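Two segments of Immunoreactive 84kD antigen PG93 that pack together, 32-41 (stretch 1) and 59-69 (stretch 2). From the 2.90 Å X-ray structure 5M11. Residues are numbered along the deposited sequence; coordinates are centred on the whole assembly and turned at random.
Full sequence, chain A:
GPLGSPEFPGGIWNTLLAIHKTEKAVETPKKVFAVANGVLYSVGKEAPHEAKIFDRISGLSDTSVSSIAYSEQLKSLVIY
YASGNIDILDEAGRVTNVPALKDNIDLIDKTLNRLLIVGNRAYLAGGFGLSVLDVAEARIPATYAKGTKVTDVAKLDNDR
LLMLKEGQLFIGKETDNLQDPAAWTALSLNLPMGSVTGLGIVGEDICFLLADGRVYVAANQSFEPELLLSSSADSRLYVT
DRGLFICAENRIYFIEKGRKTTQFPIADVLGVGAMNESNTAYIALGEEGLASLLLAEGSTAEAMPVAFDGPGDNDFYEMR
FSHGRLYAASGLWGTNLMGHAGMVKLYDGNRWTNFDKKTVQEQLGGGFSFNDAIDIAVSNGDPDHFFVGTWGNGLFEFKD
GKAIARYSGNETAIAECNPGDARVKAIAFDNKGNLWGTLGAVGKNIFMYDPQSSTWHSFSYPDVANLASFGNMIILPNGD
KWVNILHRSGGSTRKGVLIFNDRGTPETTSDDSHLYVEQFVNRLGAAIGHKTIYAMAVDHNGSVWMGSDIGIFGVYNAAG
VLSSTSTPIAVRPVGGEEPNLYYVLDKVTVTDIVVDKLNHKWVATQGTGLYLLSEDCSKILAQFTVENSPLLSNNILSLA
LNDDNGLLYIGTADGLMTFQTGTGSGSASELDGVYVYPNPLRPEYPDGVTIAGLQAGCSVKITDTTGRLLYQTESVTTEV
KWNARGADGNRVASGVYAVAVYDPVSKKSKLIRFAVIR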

# COMPACT_ATOMS: atom_id res chain seq x y z
N VAL A 32 5.80 3.04 -23.93
CA VAL A 32 5.35 4.29 -23.31
C VAL A 32 5.36 4.05 -21.81
O VAL A 32 4.50 3.33 -21.30
CB VAL A 32 3.98 4.83 -23.81
CG1 VAL A 32 3.64 6.17 -23.16
CG2 VAL A 32 3.94 4.96 -25.33
N PHE A 33 6.36 4.59 -21.12
CA PHE A 33 6.43 4.41 -19.68
C PHE A 33 5.57 5.46 -19.01
O PHE A 33 5.53 6.60 -19.47
CB PHE A 33 7.88 4.44 -19.17
CG PHE A 33 8.59 3.12 -19.37
CD1 PHE A 33 8.40 2.06 -18.49
CD2 PHE A 33 9.45 2.94 -20.45
CE1 PHE A 33 9.07 0.85 -18.67
CE2 PHE A 33 10.12 1.72 -20.63
CZ PHE A 33 9.92 0.69 -19.74
N ALA A 34 4.83 5.06 -17.97
CA ALA A 34 3.94 5.99 -17.27
C ALA A 34 3.84 5.64 -15.81
O ALA A 34 4.07 4.49 -15.44
CB ALA A 34 2.55 5.98 -17.90
N VAL A 35 3.54 6.63 -14.98
CA VAL A 35 3.44 6.47 -13.53
C VAL A 35 2.05 6.90 -13.08
O VAL A 35 1.60 8.00 -13.42
CB VAL A 35 4.56 7.25 -12.78
CG1 VAL A 35 4.41 7.15 -11.26
CG2 VAL A 35 5.95 6.81 -13.23
N ALA A 36 1.39 6.03 -12.30
CA ALA A 36 0.07 6.28 -11.76
C ALA A 36 0.02 5.94 -10.25
O ALA A 36 -0.04 4.77 -9.88
CB ALA A 36 -0.96 5.49 -12.54
N ASN A 37 0.10 6.99 -9.40
CA ASN A 37 0.04 6.97 -7.93
C ASN A 37 1.32 6.44 -7.28
O ASN A 37 1.37 6.26 -6.06
CB ASN A 37 -1.19 6.20 -7.40
CG ASN A 37 -2.50 6.90 -7.71
OD1 ASN A 37 -2.72 8.06 -7.34
ND2 ASN A 37 -3.39 6.21 -8.42
N GLY A 38 2.36 6.26 -8.09
CA GLY A 38 3.67 5.78 -7.64
C GLY A 38 4.04 4.45 -8.27
O GLY A 38 5.14 3.94 -8.04
N VAL A 39 3.10 3.90 -9.05
CA VAL A 39 3.26 2.61 -9.71
C VAL A 39 3.74 2.86 -11.13
O VAL A 39 3.05 3.51 -11.91
CB VAL A 39 1.97 1.75 -9.66
CG1 VAL A 39 2.20 0.36 -10.28
CG2 VAL A 39 1.46 1.62 -8.23
N LEU A 40 4.94 2.35 -11.45
CA LEU A 40 5.53 2.49 -12.77
C LEU A 40 4.96 1.41 -13.66
O LEU A 40 4.73 0.30 -13.17
CB LEU A 40 7.07 2.40 -12.71
CG LEU A 40 7.83 2.43 -14.05
CD1 LEU A 40 7.92 3.83 -14.60
CD2 LEU A 40 9.19 1.79 -13.92
N TYR A 41 4.70 1.72 -14.94
CA TYR A 41 4.17 0.75 -15.90
C TYR A 41 4.53 1.11 -17.34
O TYR A 41 4.78 2.28 -17.65
CB TYR A 41 2.66 0.53 -15.73
CG TYR A 41 1.76 1.70 -16.08
CD1 TYR A 41 1.29 1.87 -17.38
CD2 TYR A 41 1.28 2.56 -15.09
CE1 TYR A 41 0.43 2.92 -17.71
CE2 TYR A 41 0.41 3.60 -15.40
CZ TYR A 41 -0.02 3.77 -16.71
OH TYR A 41 -0.89 4.77 -17.04
N GLY A 59 12.27 -6.53 -10.03
CA GLY A 59 13.69 -6.19 -9.98
C GLY A 59 14.00 -4.78 -9.51
O GLY A 59 15.16 -4.43 -9.34
N LEU A 60 12.96 -3.97 -9.27
CA LEU A 60 13.10 -2.59 -8.80
C LEU A 60 13.54 -2.59 -7.34
O LEU A 60 13.23 -3.52 -6.59
CB LEU A 60 11.79 -1.80 -9.00
CG LEU A 60 11.58 -1.06 -10.35
CD1 LEU A 60 11.54 -2.01 -11.55
CD2 LEU A 60 10.29 -0.31 -10.33
N SER A 61 14.30 -1.57 -6.94
CA SER A 61 14.92 -1.45 -5.63
C SER A 61 14.08 -0.73 -4.57
O SER A 61 14.45 -0.78 -3.39
CB SER A 61 16.26 -0.74 -5.75
OG SER A 61 17.02 -1.16 -6.87
N ASP A 62 12.98 -0.04 -4.95
CA ASP A 62 12.13 0.71 -4.01
C ASP A 62 10.65 0.79 -4.47
O ASP A 62 10.33 0.27 -5.54
CB ASP A 62 12.70 2.12 -3.75
CG ASP A 62 12.72 2.50 -2.28
OD1 ASP A 62 11.79 2.05 -1.52
OD2 ASP A 62 13.65 3.23 -1.87
N THR A 63 9.77 1.46 -3.68
CA THR A 63 8.33 1.43 -3.91
C THR A 63 7.66 2.66 -4.64
O THR A 63 6.93 2.38 -5.60
CB THR A 63 7.60 1.20 -2.58
OG1 THR A 63 8.17 0.06 -1.94
CG2 THR A 63 6.09 0.97 -2.75
N SER A 64 7.74 3.92 -4.14
CA SER A 64 6.92 4.95 -4.81
C SER A 64 7.68 5.80 -5.81
O SER A 64 8.56 6.58 -5.44
CB SER A 64 6.23 5.87 -3.80
OG SER A 64 5.59 5.15 -2.77
N VAL A 65 7.31 5.67 -7.09
CA VAL A 65 7.97 6.40 -8.17
C VAL A 65 7.47 7.86 -8.15
O VAL A 65 6.26 8.10 -8.13
CB VAL A 65 7.78 5.69 -9.53
CG1 VAL A 65 8.49 6.44 -10.64
CG2 VAL A 65 8.28 4.25 -9.47
N SER A 66 8.41 8.82 -8.09
CA SER A 66 8.21 10.26 -8.02
C SER A 66 8.41 10.94 -9.39
O SER A 66 8.01 12.09 -9.55
CB SER A 66 9.17 10.86 -6.99
OG SER A 66 9.11 12.27 -6.86
N SER A 67 9.05 10.27 -10.36
CA SER A 67 9.33 10.78 -11.72
C SER A 67 10.18 9.78 -12.52
O SER A 67 10.88 8.95 -11.94
CB SER A 67 10.06 12.12 -11.65
OG SER A 67 10.34 12.59 -12.95
N ILE A 68 10.17 9.92 -13.86
CA ILE A 68 10.94 9.09 -14.78
C ILE A 68 11.43 9.89 -16.00
O ILE A 68 10.86 10.93 -16.32
CB ILE A 68 10.13 7.86 -15.25
CG1 ILE A 68 8.66 8.23 -15.61
CG2 ILE A 68 10.22 6.71 -14.24
CD1 ILE A 68 7.88 7.13 -16.44
N ALA A 69 12.47 9.39 -16.68
CA ALA A 69 12.97 9.96 -17.93
C ALA A 69 13.82 8.93 -18.69
O ALA A 69 14.39 8.03 -18.06
CB ALA A 69 13.74 11.25 -17.69

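What does Ile 68 do in this contact? It covers more surface than any other residue here, and it does so by reaching both strands of the hairpin in stretch 1. Its CD1 lies 3.8 Å from CB of Phe 33 and 3.8 Å from CG2 of Val 35, two residues on strand 32-36 that both direct their CA-to-CB bonds toward stretch 2. Its CG2 meets CD1 of Leu 40, on the returning strand, at 3.7 Å. Between Phe 33 and Val 35, Ala 34 directs its CB away, in the alternation expected of an extended strand.

How does Val 65 combine side-chain and backbone contacts? Its two methyl groups reach the two strands of the hairpin: CG1 sits 3.6 Å from CG2 of Val 35, while CG2 sits 3.9 Å from CB of Leu 40. Its backbone N donates a hydrogen bond to O of Gly 38, at 2.9 Å and nearly straight at 171°. This is the only hydrogen bond between the stretches; the rest of the contact is largely apolar packing.

Why does the backbone come so close at Gly 38? This glycine belongs to a type I' turn from Ala 36 to Val 39, and its phi/psi of 117/-4 by itself calls for glycine. An ideal CB would also lie a tight 3.4 Å from CB of Ser 64. Without one, CA of Gly 38 approaches O of Val 65 at 3.5 Å in a CA-H...O contact that complements the hydrogen bond.

What does Leu 40 add? It touches three residues of stretch 2, extending the apolar patch beyond Val 65 and Ile 68 to Leu 60, where the two CD2 atoms of Leu 40 and Leu 60 stand 4.3 Å apart, a looser approach than the others.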